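Alpha-tubulin N-acetyltransferase (Danio rerio, PDB 4H6U) probably transfers an acetyl group from acetyl-coenzyme A to a lysine side chain of alpha-tubulin. Local coordinates at residues L95-K100 against E115-L120. The protein carries 1 engineered substitution. Residues are numbered along the deposited sequence; the frame is centred on the assembly and turned at random.
Sequences LKVGYK and EPLCVL. With PO4 (phosphate ion), chain E.
E115 meets K100 where the two segments begin to pair. Its CA makes a CA-H...O contact with K100 O. Its CG lies 3.3 Å from the same oxygen, and its OE2 lies beside Y99 CB. P116 O then takes a weak hydrogen bond from K100 N, at 3.4 Å. L117 carries the main aromatic contact. Its chi1 (-170°) puts CG anti to the backbone N, and chi2 (72°) then brings CD1 over the centre of the Y99 ring, 3.6 Å from the centroid, as a CH-pi contact. Its CG also packs on V97 CB. C118 and G98 form a hydrogen-bonded pair: C118 N to G98 O (2.7 Å) and G98 N to C118 O (2.9 Å). C118 SG rests against K100 CB. V119 turns back to the face of V97 and L117, and its CG1 touches L95 CD1 at 3.9 Å. M141 of helix 133-145 packs on both L95 and V97. L120 N gives K96 O a nearly straight bond (2.8 Å, 171°), and L120 CD1 packs against G98 N and V97 C. K96 NZ, ending an extended chain, bonds phosphate O3 (2.6 Å). This phosphate, probably from the crystallisation liquor, also bonds K96 NZ and H74 ND1 of the second subunit. This is antiparallel pairing of central strands 90-99 and 117-124 in a GNAT fold, with L120 lining the acetyl-coenzyme A pocket.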
loop_
_atom_site.group_PDB
_atom_site.type_symbol
_atom_site.label_atom_id
_atom_site.label_comp_id
_atom_site.label_asym_id
_atom_site.label_seq_id
_atom_site.Cartn_x
_atom_site.Cartn_y
_atom_site.Cartn_z
ATOM N N LEU A 95 1.876 6.772 -8.058
ATOM C CA LEU A 95 0.462 6.942 -8.229
ATOM C C LEU A 95 -0.190 5.709 -7.640
ATOM O O LEU A 95 0.114 4.564 -8.019
ATOM C CB LEU A 95 0.121 7.084 -9.710
ATOM C CG LEU A 95 -1.323 7.057 -10.160
ATOM C CD1 LEU A 95 -2.007 8.270 -9.556
ATOM C CD2 LEU A 95 -1.442 7.074 -11.726
ATOM N N LYS A 96 -1.129 5.949 -6.744
ATOM C CA LYS A 96 -1.834 4.852 -6.096
ATOM C C LYS A 96 -3.334 4.948 -6.374
ATOM O O LYS A 96 -3.967 6.009 -6.207
ATOM C CB LYS A 96 -1.572 4.903 -4.587
ATOM C CG LYS A 96 -2.105 3.706 -3.781
ATOM C CD LYS A 96 -1.811 3.960 -2.301
ATOM C CE LYS A 96 -2.438 3.009 -1.357
ATOM N NZ LYS A 96 -1.928 3.320 0.015
ATOM N N VAL A 97 -3.890 3.858 -6.880
ATOM C CA VAL A 97 -5.320 3.802 -7.110
ATOM C C VAL A 97 -5.901 2.639 -6.407
ATOM O O VAL A 97 -5.175 1.722 -6.008
ATOM C CB VAL A 97 -5.685 3.686 -8.601
ATOM C CG1 VAL A 97 -5.258 4.920 -9.336
ATOM C CG2 VAL A 97 -5.064 2.434 -9.187
ATOM N N GLY A 98 -7.220 2.674 -6.257
ATOM C CA GLY A 98 -7.911 1.562 -5.671
ATOM C C GLY A 98 -9.397 1.791 -5.741
ATOM O O GLY A 98 -9.871 2.939 -5.772
ATOM N N TYR A 99 -10.124 0.675 -5.725
ATOM C CA TYR A 99 -11.588 0.678 -5.641
ATOM C C TYR A 99 -12.015 0.941 -4.206
ATOM O O TYR A 99 -11.439 0.414 -3.265
ATOM C CB TYR A 99 -12.199 -0.649 -6.161
ATOM C CG TYR A 99 -11.970 -0.864 -7.645
ATOM C CD1 TYR A 99 -12.737 -0.182 -8.591
ATOM C CD2 TYR A 99 -10.985 -1.721 -8.096
ATOM C CE1 TYR A 99 -12.520 -0.345 -9.934
ATOM C CE2 TYR A 99 -10.755 -1.896 -9.449
ATOM C CZ TYR A 99 -11.521 -1.216 -10.365
ATOM O OH TYR A 99 -11.277 -1.407 -11.704
ATOM N N LYS A 100 -13.033 1.775 -4.065
ATOM C CA LYS A 100 -13.565 2.170 -2.775
ATOM C C LYS A 100 -15.091 2.251 -2.887
ATOM O O LYS A 100 -15.620 2.771 -3.868
ATOM C CB LYS A 100 -13.027 3.550 -2.405
ATOM C CG LYS A 100 -12.441 3.713 -1.016
ATOM C CD LYS A 100 -11.037 3.153 -0.873
ATOM C CE LYS A 100 -10.586 3.420 0.544
ATOM N NZ LYS A 100 -9.268 2.838 0.896
ATOM N N GLU A 115 -18.991 2.039 -6.549
ATOM C CA GLU A 115 -17.640 1.622 -6.174
ATOM C C GLU A 115 -16.655 1.788 -7.331
ATOM O O GLU A 115 -16.227 0.828 -7.943
ATOM C CB GLU A 115 -17.640 0.171 -5.673
ATOM C CG GLU A 115 -16.279 -0.208 -5.060
ATOM C CD GLU A 115 -16.178 -1.631 -4.553
ATOM O OE1 GLU A 115 -17.179 -2.375 -4.590
ATOM O OE2 GLU A 115 -15.062 -2.000 -4.131
ATOM N N PRO A 116 -16.292 3.039 -7.618
ATOM C CA PRO A 116 -15.402 3.434 -8.714
ATOM C C PRO A 116 -13.959 3.261 -8.331
ATOM O O PRO A 116 -13.657 3.048 -7.151
ATOM C CB PRO A 116 -15.693 4.924 -8.885
ATOM C CG PRO A 116 -16.001 5.381 -7.458
ATOM C CD PRO A 116 -16.717 4.195 -6.806
ATOM N N LEU A 117 -13.087 3.370 -9.328
ATOM C CA LEU A 117 -11.666 3.400 -9.090
ATOM C C LEU A 117 -11.293 4.789 -8.588
ATOM O O LEU A 117 -11.755 5.786 -9.142
ATOM C CB LEU A 117 -10.905 3.099 -10.388
ATOM C CG LEU A 117 -9.414 2.877 -10.179
ATOM C CD1 LEU A 117 -9.237 1.541 -9.490
ATOM C CD2 LEU A 117 -8.680 2.893 -11.498
ATOM N N CYS A 118 -10.516 4.865 -7.515
ATOM C CA CYS A 118 -10.165 6.168 -6.949
ATOM C C CYS A 118 -8.687 6.388 -7.017
ATOM O O CYS A 118 -7.895 5.449 -6.868
ATOM C CB CYS A 118 -10.583 6.256 -5.487
ATOM S SG CYS A 118 -12.286 5.946 -5.206
ATOM N N VAL A 119 -8.313 7.645 -7.173
ATOM C CA VAL A 119 -6.926 8.025 -6.960
ATOM C C VAL A 119 -6.744 8.334 -5.489
ATOM O O VAL A 119 -7.500 9.131 -4.936
ATOM C CB VAL A 119 -6.493 9.235 -7.800
ATOM C CG1 VAL A 119 -5.026 9.572 -7.494
ATOM C CG2 VAL A 119 -6.704 8.947 -9.266
ATOM N N LEU A 120 -5.791 7.653 -4.856
ATOM C CA LEU A 120 -5.534 7.767 -3.411
ATOM C C LEU A 120 -4.262 8.558 -3.095
ATOM O O LEU A 120 -4.146 9.149 -2.035
ATOM C CB LEU A 120 -5.474 6.359 -2.793
ATOM C CG LEU A 120 -6.738 5.524 -3.066
ATOM C CD1 LEU A 120 -6.640 4.079 -2.635
ATOM C CD2 LEU A 120 -7.904 6.166 -2.401
HETATM P P PO4 E . -2.850 0.297 1.437
HETATM O O1 PO4 E . -1.464 0.323 2.036
HETATM O O2 PO4 E . -3.808 -0.502 2.298
HETATM O O3 PO4 E . -3.451 1.681 1.376
HETATM O O4 PO4 E . -2.691 -0.298 0.049
#